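Local coordinates for Thiol:disulfide interchange protein DsbA (Neisseria meningitidis serogroup B, PDB 2ZNM) that probably acts as a thioredoxin-fold disulfide oxidoreductase of the periplasm, exchanging thiols and disulfides in other proteins, at residues I16-S21 and D54-T59. Numbering follows the deposited sequence.
Sequences IPQEQS and DAYLRT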
loop_
_atom_site.group_PDB
_atom_site.type_symbol
_atom_site.label_atom_id
_atom_site.label_comp_id
_atom_site.label_asym_id
_atom_site.label_seq_id
_atom_site.Cartn_x
_atom_site.Cartn_y
_atom_site.Cartn_z
ATOM N N ILE A 16 12.583 7.620 -2.602
ATOM C CA ILE A 16 12.309 6.394 -1.853
ATOM C C ILE A 16 12.982 5.217 -2.557
ATOM O O ILE A 16 12.721 4.976 -3.737
ATOM C CB ILE A 16 10.787 6.131 -1.656
ATOM C CG1 ILE A 16 10.095 7.388 -1.111
ATOM C CG2 ILE A 16 10.565 4.923 -0.732
ATOM C CD1 ILE A 16 8.652 7.185 -0.643
ATOM N N PRO A 17 13.874 4.498 -1.844
ATOM C CA PRO A 17 14.556 3.342 -2.429
ATOM C C PRO A 17 13.565 2.270 -2.885
ATOM O O PRO A 17 12.718 1.825 -2.101
ATOM C CB PRO A 17 15.421 2.818 -1.276
ATOM C CG PRO A 17 15.586 3.984 -0.359
ATOM C CD PRO A 17 14.301 4.742 -0.454
ATOM N N GLN A 18 13.672 1.876 -4.150
ATOM C CA GLN A 18 12.793 0.855 -4.719
ATOM C C GLN A 18 13.030 -0.519 -4.092
ATOM O O GLN A 18 14.129 -0.826 -3.631
ATOM C CB GLN A 18 12.941 0.779 -6.251
ATOM C CG GLN A 18 12.386 1.996 -6.996
ATOM C CD GLN A 18 12.225 1.774 -8.493
ATOM O OE1 GLN A 18 11.525 2.525 -9.165
ATOM N NE2 GLN A 18 12.871 0.744 -9.018
ATOM N N GLU A 19 11.972 -1.324 -4.073
ATOM C CA GLU A 19 12.024 -2.722 -3.663
ATOM C C GLU A 19 12.957 -3.505 -4.599
ATOM O O GLU A 19 13.780 -4.305 -4.147
ATOM C CB GLU A 19 10.624 -3.299 -3.773
ATOM C CG GLU A 19 10.074 -3.975 -2.544
ATOM C CD GLU A 19 8.560 -4.167 -2.648
ATOM O OE1 GLU A 19 8.051 -4.384 -3.777
ATOM O OE2 GLU A 19 7.877 -4.095 -1.603
ATOM N N GLN A 20 12.809 -3.261 -5.903
ATOM C CA GLN A 20 13.579 -3.927 -6.950
ATOM C C GLN A 20 14.197 -2.885 -7.870
ATOM O O GLN A 20 13.504 -1.971 -8.318
ATOM C CB GLN A 20 12.661 -4.799 -7.815
ATOM C CG GLN A 20 11.761 -5.784 -7.093
ATOM C CD GLN A 20 10.970 -6.641 -8.066
ATOM O OE1 GLN A 20 9.741 -6.539 -8.160
ATOM N NE2 GLN A 20 11.679 -7.478 -8.819
ATOM N N SER A 21 15.490 -3.034 -8.172
ATOM C CA SER A 21 16.144 -2.193 -9.177
ATOM C C SER A 21 15.909 -2.720 -10.590
ATOM O O SER A 21 15.518 -3.878 -10.775
ATOM C CB SER A 21 17.637 -2.067 -8.900
ATOM O OG SER A 21 17.864 -1.153 -7.845
ATOM N N ASP A 54 7.389 -3.509 -17.712
ATOM C CA ASP A 54 8.577 -3.227 -16.885
ATOM C C ASP A 54 8.263 -2.412 -15.611
ATOM O O ASP A 54 9.170 -1.921 -14.923
ATOM C CB ASP A 54 9.670 -2.549 -17.728
ATOM C CG ASP A 54 9.160 -1.336 -18.501
ATOM O OD1 ASP A 54 7.935 -1.088 -18.508
ATOM O OD2 ASP A 54 9.988 -0.623 -19.103
ATOM N N ALA A 55 6.970 -2.303 -15.298
ATOM C CA ALA A 55 6.501 -1.593 -14.113
ATOM C C ALA A 55 5.922 -2.590 -13.121
ATOM O O ALA A 55 5.355 -3.598 -13.529
ATOM C CB ALA A 55 5.464 -0.548 -14.498
ATOM N N TYR A 56 6.086 -2.320 -11.826
ATOM C CA TYR A 56 5.500 -3.167 -10.761
ATOM C C TYR A 56 4.839 -2.362 -9.638
ATOM O O TYR A 56 5.132 -1.173 -9.439
ATOM C CB TYR A 56 6.537 -4.158 -10.185
ATOM C CG TYR A 56 7.580 -3.529 -9.294
ATOM C CD1 TYR A 56 7.414 -3.496 -7.902
ATOM C CD2 TYR A 56 8.734 -2.962 -9.837
ATOM C CE1 TYR A 56 8.379 -2.908 -7.071
ATOM C CE2 TYR A 56 9.706 -2.376 -9.019
ATOM C CZ TYR A 56 9.522 -2.350 -7.642
ATOM O OH TYR A 56 10.484 -1.762 -6.845
ATOM N N LEU A 57 3.958 -3.039 -8.907
ATOM C CA LEU A 57 3.148 -2.444 -7.844
ATOM C C LEU A 57 3.706 -2.772 -6.457
ATOM O O LEU A 57 4.013 -3.931 -6.170
ATOM C CB LEU A 57 1.704 -2.959 -7.948
ATOM C CG LEU A 57 0.487 -2.097 -8.347
ATOM C CD1 LEU A 57 0.809 -0.675 -8.828
ATOM C CD2 LEU A 57 -0.385 -2.845 -9.339
ATOM N N ARG A 58 3.829 -1.750 -5.611
ATOM C CA ARG A 58 4.208 -1.917 -4.210
ATOM C C ARG A 58 3.192 -1.167 -3.339
ATOM O O ARG A 58 2.754 -0.070 -3.692
ATOM C CB ARG A 58 5.632 -1.365 -3.979
ATOM C CG ARG A 58 6.124 -1.328 -2.514
ATOM C CD ARG A 58 7.442 -0.576 -2.422
ATOM N NE ARG A 58 7.977 -0.444 -1.065
ATOM C CZ ARG A 58 9.096 0.230 -0.763
ATOM N NH1 ARG A 58 9.785 0.853 -1.714
ATOM N NH2 ARG A 58 9.524 0.299 0.493
ATOM N N THR A 59 2.813 -1.755 -2.209
ATOM C CA THR A 59 1.934 -1.074 -1.264
ATOM C C THR A 59 2.536 -0.995 0.135
ATOM O O THR A 59 3.232 -1.915 0.569
ATOM C CB THR A 59 0.530 -1.732 -1.181
ATOM O OG1 THR A 59 0.645 -3.062 -0.647
ATOM C CG2 THR A 59 -0.118 -1.785 -2.557
#
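Tyr56 reaches from the strand into the loop and takes a hydrogen bond on its hydroxyl from the backbone N-H of Gln20: Gln20 N to Tyr56 OH is 2.9 Å and nearly straight, at 162°. Two residues on, Arg58 NH1 donates to the carbonyl O of Pro17 over 3.1 Å, a bent bond (145°), the oxygen at the guanidinium edge and slightly out of its plane. The arginine gets this far because CG is anti to the backbone N and the chain stays extended to NE. Glu25 and Glu60 also form salt bridges with Arg58; Glu19 OE2 is a long 3.7 Å from Arg58 NE and well out of the guanidinium plane, so the pairing is one of charges, with no N-H pointed at it. The Glu19 carboxylate lies instead against the aliphatic part of the arginine, OE2 being 3.4 Å from Arg58 CG. Around the tyrosine, Glu19 CB packs 3.4 Å from Tyr56 OH and Gln18 CB also touches the hydroxyl, while the end of the Gln20 side chain lies over one ring face, its amide turned about 51° from it. Glu25 on strand 24-30 accepts from Glu19 N and bonds weakly to Tyr56 OH. The contact joins the loop before strand 24-30 to strand 55-61, an outermost strand of the thioredoxin-fold sheet.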